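Local structure of aprataxin and PNK-like factor (Homo sapiens, 5W7W) at residues Pro64-Leu75 / Tyr85-Val96. The protein acts as a histone chaperone in single- and double-strand DNA break repair, its FHA domain, the part described here, mediating interaction with XRCC1 and XRCC4. Sequence-based numbering, arbitrary orientation.
Sequences PCFYQSSEKSQL and YLNPGDSFSLLV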
loop_
_atom_site.group_PDB
_atom_site.type_symbol
_atom_site.label_atom_id
_atom_site.label_comp_id
_atom_site.label_asym_id
_atom_site.label_seq_id
_atom_site.Cartn_x
_atom_site.Cartn_y
_atom_site.Cartn_z
ATOM N N PRO A 64 -1.421 5.057 11.577
ATOM C CA PRO A 64 -0.382 5.304 10.572
ATOM C C PRO A 64 -0.300 4.210 9.523
ATOM O O PRO A 64 -0.876 3.133 9.636
ATOM C CB PRO A 64 0.916 5.348 11.381
ATOM C CG PRO A 64 0.624 4.641 12.605
ATOM C CD PRO A 64 -0.844 4.772 12.895
ATOM N N CYS A 65 0.462 4.515 8.490
ATOM C CA CYS A 65 0.980 3.518 7.568
ATOM C C CYS A 65 2.458 3.317 7.838
ATOM O O CYS A 65 3.109 4.178 8.430
ATOM C CB CYS A 65 0.833 3.981 6.129
ATOM S SG CYS A 65 -0.857 4.201 5.565
ATOM N N PHE A 66 2.994 2.194 7.360
ATOM C CA PHE A 66 4.386 1.844 7.585
ATOM C C PHE A 66 5.047 1.531 6.256
ATOM O O PHE A 66 4.394 1.098 5.309
ATOM C CB PHE A 66 4.513 0.650 8.540
ATOM C CG PHE A 66 3.797 0.859 9.854
ATOM C CD1 PHE A 66 2.437 0.733 9.928
ATOM C CD2 PHE A 66 4.487 1.220 11.001
ATOM C CE1 PHE A 66 1.755 0.963 11.109
ATOM C CE2 PHE A 66 3.814 1.446 12.178
ATOM C CZ PHE A 66 2.439 1.319 12.224
ATOM N N TYR A 67 6.359 1.713 6.216
ATOM C CA TYR A 67 7.161 1.573 5.015
ATOM C C TYR A 67 8.437 0.809 5.325
ATOM O O TYR A 67 9.092 1.064 6.336
ATOM C CB TYR A 67 7.573 2.954 4.519
ATOM C CG TYR A 67 8.541 2.954 3.345
ATOM C CD1 TYR A 67 8.167 2.487 2.095
ATOM C CD2 TYR A 67 9.830 3.436 3.494
ATOM C CE1 TYR A 67 9.048 2.480 1.036
ATOM C CE2 TYR A 67 10.722 3.441 2.425
ATOM C CZ TYR A 67 10.311 2.965 1.200
ATOM O OH TYR A 67 11.208 2.981 0.149
ATOM N N GLN A 68 8.825 -0.081 4.418
ATOM C CA GLN A 68 10.088 -0.808 4.497
ATOM C C GLN A 68 10.735 -0.800 3.120
ATOM O O GLN A 68 10.235 -1.421 2.190
ATOM C CB GLN A 68 9.855 -2.235 4.971
ATOM C CG GLN A 68 11.135 -3.057 5.068
ATOM C CD GLN A 68 10.869 -4.486 5.507
ATOM O OE1 GLN A 68 9.818 -4.797 6.064
ATOM N NE2 GLN A 68 11.814 -5.368 5.246
ATOM N N SER A 69 11.856 -0.107 2.979
ATOM C CA SER A 69 12.608 -0.152 1.738
ATOM C C SER A 69 13.098 -1.570 1.469
ATOM O O SER A 69 13.369 -2.348 2.389
ATOM C CB SER A 69 13.800 0.805 1.860
ATOM O OG SER A 69 14.290 1.192 0.586
ATOM N N SER A 70 13.228 -1.900 0.183
ATOM C CA SER A 70 13.488 -3.283 -0.213
ATOM C C SER A 70 14.747 -3.865 0.426
ATOM O O SER A 70 14.779 -5.055 0.740
ATOM C CB SER A 70 13.548 -3.409 -1.737
ATOM O OG SER A 70 14.653 -2.712 -2.269
ATOM N N GLU A 71 15.767 -3.039 0.655
ATOM C CA GLU A 71 17.042 -3.497 1.188
ATOM C C GLU A 71 17.074 -3.549 2.708
ATOM O O GLU A 71 18.001 -4.143 3.277
ATOM C CB GLU A 71 18.174 -2.595 0.669
ATOM C CG GLU A 71 18.368 -1.241 1.371
ATOM C CD GLU A 71 17.405 -0.148 0.924
ATOM O OE1 GLU A 71 16.433 -0.443 0.201
ATOM O OE2 GLU A 71 17.633 1.023 1.297
ATOM N N LYS A 72 16.094 -2.946 3.373
ATOM C CA LYS A 72 16.086 -2.800 4.822
ATOM C C LYS A 72 15.190 -3.875 5.430
ATOM O O LYS A 72 14.573 -4.676 4.724
ATOM C CB LYS A 72 15.668 -1.393 5.243
ATOM C CG LYS A 72 16.566 -0.305 4.637
ATOM C CD LYS A 72 16.352 1.043 5.284
ATOM N N SER A 73 15.112 -3.884 6.761
ATOM C CA SER A 73 14.512 -5.001 7.477
ATOM C C SER A 73 13.386 -4.605 8.429
ATOM O O SER A 73 12.887 -5.472 9.156
ATOM C CB SER A 73 15.592 -5.769 8.261
ATOM O OG SER A 73 16.496 -6.414 7.375
ATOM N N GLN A 74 12.977 -3.340 8.461
ATOM C CA GLN A 74 12.103 -2.839 9.519
ATOM C C GLN A 74 11.019 -1.969 8.900
ATOM O O GLN A 74 11.317 -1.061 8.117
ATOM C CB GLN A 74 12.928 -2.016 10.538
ATOM C CG GLN A 74 12.199 -1.500 11.789
ATOM C CD GLN A 74 13.154 -0.793 12.770
ATOM O OE1 GLN A 74 14.265 -1.281 13.040
ATOM N NE2 GLN A 74 12.733 0.363 13.291
ATOM N N LEU A 75 9.765 -2.238 9.252
ATOM C CA LEU A 75 8.660 -1.350 8.892
ATOM C C LEU A 75 8.696 -0.105 9.781
ATOM O O LEU A 75 8.693 -0.227 11.015
ATOM C CB LEU A 75 7.335 -2.106 9.023
ATOM C CG LEU A 75 7.072 -3.086 7.875
ATOM C CD1 LEU A 75 6.144 -4.221 8.301
ATOM C CD2 LEU A 75 6.515 -2.345 6.667
ATOM N N TYR A 85 7.154 7.592 -2.090
ATOM C CA TYR A 85 7.273 6.675 -3.219
ATOM C C TYR A 85 7.571 5.258 -2.755
ATOM O O TYR A 85 8.343 5.022 -1.819
ATOM C CB TYR A 85 8.319 7.177 -4.238
ATOM C CG TYR A 85 7.734 8.244 -5.121
ATOM C CD1 TYR A 85 6.763 7.908 -6.050
ATOM C CD2 TYR A 85 8.088 9.581 -5.007
ATOM C CE1 TYR A 85 6.154 8.857 -6.842
ATOM C CE2 TYR A 85 7.488 10.544 -5.802
ATOM C CZ TYR A 85 6.512 10.176 -6.712
ATOM O OH TYR A 85 5.902 11.126 -7.496
ATOM N N LEU A 86 6.941 4.306 -3.434
ATOM C CA LEU A 86 7.111 2.880 -3.175
ATOM C C LEU A 86 7.721 2.276 -4.427
ATOM O O LEU A 86 7.027 2.099 -5.440
ATOM C CB LEU A 86 5.761 2.240 -2.894
ATOM C CG LEU A 86 4.971 2.818 -1.723
ATOM C CD1 LEU A 86 3.615 2.135 -1.606
ATOM C CD2 LEU A 86 5.754 2.691 -0.423
ATOM N N ASN A 87 8.992 1.950 -4.353
ATOM C CA ASN A 87 9.664 1.334 -5.483
ATOM C C ASN A 87 9.354 -0.160 -5.516
ATOM O O ASN A 87 9.071 -0.770 -4.480
ATOM C CB ASN A 87 11.166 1.541 -5.365
ATOM C CG ASN A 87 11.539 2.996 -5.366
ATOM O OD1 ASN A 87 11.189 3.728 -6.293
ATOM N ND2 ASN A 87 12.186 3.442 -4.297
ATOM N N PRO A 88 9.420 -0.777 -6.689
ATOM C CA PRO A 88 9.239 -2.225 -6.746
ATOM C C PRO A 88 10.202 -2.913 -5.788
ATOM O O PRO A 88 11.388 -2.569 -5.710
ATOM C CB PRO A 88 9.542 -2.553 -8.209
ATOM C CG PRO A 88 9.176 -1.290 -8.950
ATOM C CD PRO A 88 9.650 -0.201 -8.026
ATOM N N GLY A 89 9.674 -3.873 -5.028
ATOM C CA GLY A 89 10.401 -4.552 -3.990
ATOM C C GLY A 89 10.228 -3.978 -2.598
ATOM O O GLY A 89 10.457 -4.694 -1.615
ATOM N N ASP A 90 9.838 -2.708 -2.486
ATOM C CA ASP A 90 9.546 -2.117 -1.193
ATOM C C ASP A 90 8.253 -2.726 -0.644
ATOM O O ASP A 90 7.468 -3.339 -1.367
ATOM C CB ASP A 90 9.305 -0.613 -1.327
ATOM C CG ASP A 90 10.534 0.194 -1.663
ATOM O OD1 ASP A 90 11.655 -0.351 -1.663
ATOM O OD2 ASP A 90 10.364 1.412 -1.906
ATOM N N SER A 91 8.018 -2.515 0.647
ATOM C CA SER A 91 6.789 -2.936 1.301
ATOM C C SER A 91 6.161 -1.748 2.012
ATOM O O SER A 91 6.850 -0.819 2.427
ATOM C CB SER A 91 7.042 -4.034 2.329
ATOM O OG SER A 91 7.568 -5.213 1.730
ATOM N N PHE A 92 4.842 -1.808 2.171
ATOM C CA PHE A 92 4.149 -0.914 3.089
ATOM C C PHE A 92 3.145 -1.747 3.867
ATOM O O PHE A 92 2.827 -2.875 3.490
ATOM C CB PHE A 92 3.428 0.234 2.365
ATOM C CG PHE A 92 2.139 -0.166 1.729
ATOM C CD1 PHE A 92 2.115 -0.687 0.445
ATOM C CD2 PHE A 92 0.942 -0.033 2.403
ATOM C CE1 PHE A 92 0.924 -1.071 -0.133
ATOM C CE2 PHE A 92 -0.240 -0.414 1.825
ATOM C CZ PHE A 92 -0.249 -0.931 0.552
ATOM N N SER A 93 2.633 -1.195 4.961
ATOM C CA SER A 93 1.623 -1.911 5.718
ATOM C C SER A 93 0.628 -0.949 6.340
ATOM O O SER A 93 0.903 0.239 6.554
ATOM C CB SER A 93 2.248 -2.792 6.793
ATOM O OG SER A 93 2.892 -2.022 7.791
ATOM N N LEU A 94 -0.539 -1.502 6.648
ATOM C CA LEU A 94 -1.609 -0.725 7.255
ATOM C C LEU A 94 -1.676 -0.888 8.769
ATOM O O LEU A 94 -2.295 -0.056 9.441
ATOM C CB LEU A 94 -2.961 -1.077 6.627
ATOM C CG LEU A 94 -3.045 -0.860 5.119
ATOM C CD1 LEU A 94 -4.468 -1.169 4.660
ATOM C CD2 LEU A 94 -2.668 0.534 4.733
ATOM N N LEU A 95 -1.072 -1.932 9.324
ATOM C CA LEU A 95 -0.796 -2.048 10.752
ATOM C C LEU A 95 0.683 -2.380 10.876
ATOM O O LEU A 95 1.342 -2.767 9.909
ATOM C CB LEU A 95 -1.645 -3.122 11.451
ATOM C CG LEU A 95 -3.144 -2.869 11.463
ATOM C CD1 LEU A 95 -3.838 -4.071 12.054
ATOM C CD2 LEU A 95 -3.490 -1.616 12.267
ATOM N N VAL A 96 1.237 -2.237 12.076
ATOM C CA VAL A 96 2.682 -2.376 12.213
ATOM C C VAL A 96 3.147 -3.759 11.793
ATOM O O VAL A 96 4.260 -3.904 11.278
ATOM C CB VAL A 96 3.130 -2.014 13.648
ATOM C CG1 VAL A 96 2.562 -2.984 14.662
ATOM C CG2 VAL A 96 4.655 -1.983 13.735
HETATM O O HOH W 1 -2.275 1.745 11.477
HETATM O O HOH W 2 10.285 -4.729 1.583
HETATM O O HOH W 3 13.060 -1.183 -4.078
#
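Y67 of strand 66-68 reaches over to D90, just ahead of strand 91-93, and can be traced outward from CB. With CG anti to the backbone N (chi1 174°), Y67 CD1 lies 3.5 Å from L86 CD2 and also nears S91 O. Y67 CE1 touches both that methyl, 3.6 Å from L86 CD2, and D90 OD2, at 3.4 Å; CZ too comes close to D90 OD2. At the tip, Y67 OH donates to D90 OD2 at 2.7 Å, from above the carboxylate plane, which stands nearly perpendicular to the ring (85°). N87 N reaches D90 OD2 from the opposite face, while S70 N donates to D90 OD1 at a distance of 2.9 Å. Three protein donors thus fix the carboxylate, and it ties the type II turn N87-D90 to the start of the type I turn S69-K72.

Between the strands, antiparallel pairing joins F66 to S93 and Q68 to S91 as hydrogen-bonded pairs, with Y67 and F92 as the non-hydrogen-bonded pair between them. On the face carrying F66, V96 CA sits over the ring centre, 3.7 Å from the F66 centroid, in a CH-pi contact. S93 OG, 3.2 Å from F66 CB, donates to L95 O across the corner the chain turns at L94.

Strands 66-68 and 91-93 are neighbours within one sheet of the FHA beta-sandwich, flanked by strands 76-77 and 100-105; on the other face, F92 packs against I57 and I28 of the second sheet.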